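Side-chain contacts in putative sugar binding protein (Bacteroides vulgatus ATCC 8482, PDB 3KEZ), which probably binds sugars at the outer membrane as a SusD-family nutrient-binding protein, and carries a calcium ion: residues A[76-79]-A[80-83]; A[440-443]-A[444-448]. All coordinates share one frame; numbering follows the deposited sequence. Where two conformers were deposited one is given.

Contact 1: residues A[76-79]-A[80-83]; sequences NGPS and SHWS
His81 leans back from the first turn of helix 80-96 against Pro78, three residues earlier in the loop that leads into it. From CB, the bond to CG lies beside the backbone N and anti to the carbonyl carbon (chi1 -47°), which lays the imidazole against the ring of Pro78. Beyond CG, ND1 forms a hydrogen bond to a water at 2.9 Å. The adjoining ring carbon makes the tightest apolar touch, His81 CE1 meeting Pro78 CG at 3.4 Å; Pro78 CB lies in the ring plane, at the imidazole edge, 3.7 Å from CE1. The same water donates to Pro78 O and accepts from Trp82 N, so a single molecule joins the carbonyl of Pro78, the histidine ring and the amide of Trp82. With an alanine at His81, this water would probably lose one of its three protein partners and the proline ring would face a gap. A direct backbone bond closes the turn: Ser83 N reaches Ser79 O at 3.0 Å, nearly straight at 172°. In the Ser83 conformer given, OG also donates to Ser79 O at 2.8 Å, approaching from above the carbonyl plane, so the oxygen accepts twice from one residue; because Ser83 has a second conformer, this grip may be only partial. Trp82 extends its CG anti to the backbone N (chi1 -173°), which carries the indole off the loop. It meets Phe134 of helix 109-134 edge-to-face and also touches the ring of Tyr86, one turn further along its own helix. Arg43 of helix 43-50 hydrogen-bonds Ser80 OG, while Arg43 and Leu44 pack on His81; the start of helix 80-96 thus touches both helix 43-50 and helix 109-134, with Pro78 resting on Phe72 earlier in the same loop.

Contact 2: residues A[440-443]-A[444-448]; sequences LPIP and KKEMD. With EDO (1,2-ethanediol), chain H.
Pro443 and Met447, the latter deposited as selenomethionine, are joined by the backbone bond that starts helix 444-449: Met447 N donates to Pro443 O at 3.1 Å, in the carbonyl plane and with an N-H...O angle of 163°. Glu446 N makes a weak, bent bond to the same oxygen, at 2.9 Å and only 125°. The apolar part of the contact lies on Ile442, whose CG2 branch is directed at the helix. Ile442 CG2 is 3.9 Å from Met447 SE and 4.0 Å from Glu446 CG; the isoleucine and selenomethionine chains cross at about a right angle. CD1, on the other branch, leads away from the helix, and Ile442 also packs on Phe134 and Met453. Charged groups pair one turn apart on the exposed side. Lys444 runs extended until its last torsion bends (chi4 -46°) and brings NZ to the Asp448 carboxylate: NZ is 2.7 Å from OD2, on the syn lone pair, and makes a weaker bond to OD1. Glu446 has polar partners beyond the turn. Its OE2 accepts from Asn450 and from O1 of a 1,2-ethanediol at 3.0 Å, probably a crystallisation additive, while OE1 takes a weak hydrogen bond from Trp82. The i to i+4 salt bridge is of a kind common on exposed helix faces. What marks a helix N-terminus is the proline at the N-cap position, offering its carbonyl to the first turn of this last short helix in the SusD-family chain.

In the fold
From the N terminus, the chain first makes contact 1, where the loop after helix 65-68 turns into helix 80-96; contact 2 comes much later, where the loop after strand 430-431 enters helix 444-449. Each spans only its own loop-to-helix junction, and the two follow in series, neither enclosing nor crossing the other. In space they meet, with centres about 7 Å apart: His81 CE1 packs on Leu440 CD1 at 3.4 Å and Trp82 CB on Pro443 CG at 3.6 Å. The loop before helix 444-449 is thereby laid against the beginning of helix 80-96 and the end of helix 109-134, joining sequence regions far apart in the chain, away from the calcium site.

Contact 1: residues A[76-79]-A[80-83]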
# COMPACT_ATOMS: atom_id res chain seq x y z
N ASN A 76 -17.31 3.79 -17.59
CA ASN A 76 -17.78 3.18 -16.34
C ASN A 76 -16.74 3.01 -15.25
O ASN A 76 -17.01 2.43 -14.20
CB ASN A 76 -18.45 1.85 -16.63
CG ASN A 76 -17.49 0.81 -17.07
OD1 ASN A 76 -16.28 0.93 -16.88
ND2 ASN A 76 -18.02 -0.23 -17.69
N GLY A 77 -15.55 3.53 -15.49
CA GLY A 77 -14.48 3.38 -14.53
C GLY A 77 -14.80 4.02 -13.21
O GLY A 77 -15.54 5.02 -13.17
N PRO A 78 -14.23 3.49 -12.11
CA PRO A 78 -14.52 4.05 -10.79
C PRO A 78 -13.98 5.46 -10.61
O PRO A 78 -12.98 5.84 -11.25
CB PRO A 78 -13.75 3.12 -9.85
CG PRO A 78 -12.63 2.66 -10.62
CD PRO A 78 -13.14 2.50 -12.05
N SER A 79 -14.62 6.23 -9.74
CA SER A 79 -14.14 7.57 -9.40
C SER A 79 -13.59 7.75 -7.99
O SER A 79 -13.00 8.78 -7.72
CB SER A 79 -15.24 8.62 -9.63
OG SER A 79 -16.32 8.39 -8.76
N SER A 80 -13.77 6.77 -7.11
CA SER A 80 -13.43 6.89 -5.69
C SER A 80 -11.94 7.08 -5.42
O SER A 80 -11.58 7.83 -4.54
CB SER A 80 -13.88 5.63 -4.94
OG SER A 80 -13.59 4.45 -5.72
N HIS A 81 -11.09 6.38 -6.17
CA HIS A 81 -9.66 6.48 -5.97
C HIS A 81 -9.28 7.94 -6.16
O HIS A 81 -8.61 8.51 -5.33
CB HIS A 81 -8.88 5.62 -6.97
CG HIS A 81 -9.39 4.21 -7.11
ND1 HIS A 81 -10.55 3.89 -7.80
CD2 HIS A 81 -8.88 3.04 -6.68
CE1 HIS A 81 -10.72 2.58 -7.78
NE2 HIS A 81 -9.72 2.04 -7.10
N TRP A 82 -9.73 8.50 -7.28
CA TRP A 82 -9.46 9.89 -7.62
C TRP A 82 -9.97 10.90 -6.56
O TRP A 82 -9.19 11.71 -5.99
CB TRP A 82 -10.08 10.14 -9.00
CG TRP A 82 -9.76 11.45 -9.61
CD1 TRP A 82 -10.47 12.60 -9.49
CD2 TRP A 82 -8.65 11.75 -10.48
NE1 TRP A 82 -9.88 13.61 -10.22
CE2 TRP A 82 -8.75 13.11 -10.84
CE3 TRP A 82 -7.56 11.00 -10.96
CZ2 TRP A 82 -7.81 13.74 -11.68
CZ3 TRP A 82 -6.65 11.63 -11.82
CH2 TRP A 82 -6.78 12.99 -12.16
N SER A 83 -11.29 10.80 -6.28
CA SER A 83 -11.97 11.74 -5.38
C SER A 83 -11.45 11.66 -3.95
O SER A 83 -11.19 12.69 -3.35
CB SER A 83 -13.51 11.59 -5.43
OG SER A 83 -13.96 10.25 -5.54
O HOH W 1 -10.91 6.35 -9.26
O HOH W 2 -16.17 9.88 -6.70

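Contact 2: residues A[440-443]-A[444-448]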
# COMPACT_ATOMS: atom_id res chain seq x y z
N LEU A 440 -6.02 2.71 -14.36
CA LEU A 440 -7.45 3.05 -14.41
C LEU A 440 -7.61 4.23 -15.38
O LEU A 440 -6.71 5.09 -15.51
CB LEU A 440 -8.05 3.40 -13.02
CG LEU A 440 -8.27 2.29 -11.97
CD1 LEU A 440 -8.87 2.83 -10.67
CD2 LEU A 440 -9.14 1.17 -12.50
N PRO A 441 -8.74 4.26 -16.10
CA PRO A 441 -8.98 5.44 -16.89
C PRO A 441 -9.29 6.64 -15.99
O PRO A 441 -9.73 6.46 -14.83
CB PRO A 441 -10.18 5.05 -17.75
CG PRO A 441 -10.94 4.03 -16.89
CD PRO A 441 -9.93 3.37 -16.01
N ILE A 442 -9.06 7.85 -16.50
CA ILE A 442 -9.43 9.06 -15.75
C ILE A 442 -10.95 9.03 -15.59
O ILE A 442 -11.65 8.69 -16.54
CB ILE A 442 -8.94 10.36 -16.44
CG1 ILE A 442 -7.42 10.37 -16.61
CG2 ILE A 442 -9.34 11.58 -15.61
CD1 ILE A 442 -6.59 10.24 -15.29
N PRO A 443 -11.47 9.30 -14.36
CA PRO A 443 -12.92 9.15 -14.24
C PRO A 443 -13.70 10.15 -15.07
O PRO A 443 -13.30 11.32 -15.18
CB PRO A 443 -13.19 9.41 -12.76
CG PRO A 443 -11.86 9.37 -12.07
CD PRO A 443 -10.79 9.28 -13.06
N LYS A 444 -14.81 9.70 -15.62
CA LYS A 444 -15.66 10.53 -16.50
C LYS A 444 -16.01 11.87 -15.88
O LYS A 444 -16.06 12.89 -16.58
CB LYS A 444 -16.95 9.78 -16.89
CG LYS A 444 -17.78 10.48 -17.99
CD LYS A 444 -18.86 9.56 -18.56
CE LYS A 444 -19.51 10.17 -19.80
NZ LYS A 444 -19.83 11.61 -19.58
N LYS A 445 -16.27 11.86 -14.57
CA LYS A 445 -16.72 13.09 -13.91
C LYS A 445 -15.62 14.14 -14.01
O LYS A 445 -15.91 15.32 -14.24
CB LYS A 445 -17.14 12.83 -12.46
CG LYS A 445 -16.04 12.85 -11.43
CD LYS A 445 -16.45 12.17 -10.11
CE LYS A 445 -17.54 12.91 -9.37
NZ LYS A 445 -18.07 12.10 -8.23
N GLU A 446 -14.37 13.69 -13.92
CA GLU A 446 -13.23 14.59 -14.07
C GLU A 446 -13.07 15.04 -15.50
O GLU A 446 -12.87 16.23 -15.73
CB GLU A 446 -11.93 13.93 -13.58
CG GLU A 446 -10.71 14.85 -13.68
CD GLU A 446 -10.74 16.00 -12.70
OE1 GLU A 446 -11.48 15.90 -11.69
OE2 GLU A 446 -10.02 17.01 -12.94
N MSE A 447 -13.19 14.10 -16.45
CA MSE A 447 -13.11 14.44 -17.88
C MSE A 447 -14.19 15.44 -18.27
O MSE A 447 -13.94 16.35 -19.06
CB MSE A 447 -13.21 13.19 -18.77
CG MSE A 447 -12.06 12.20 -18.60
SE MSE A 447 -10.33 12.82 -19.18
CE MSE A 447 -10.80 13.39 -20.99
N ASP A 448 -15.38 15.27 -17.70
CA ASP A 448 -16.53 16.13 -18.03
C ASP A 448 -16.33 17.53 -17.43
O ASP A 448 -16.68 18.53 -18.07
CB ASP A 448 -17.85 15.53 -17.51
CG ASP A 448 -18.36 14.31 -18.31
OD1 ASP A 448 -17.84 14.01 -19.41
OD2 ASP A 448 -19.30 13.64 -17.81
C1 EDO H . -7.76 17.51 -9.81
O1 EDO H . -8.61 18.27 -10.67
C2 EDO H . -8.39 17.58 -8.44
O2 EDO H . -9.62 16.86 -8.45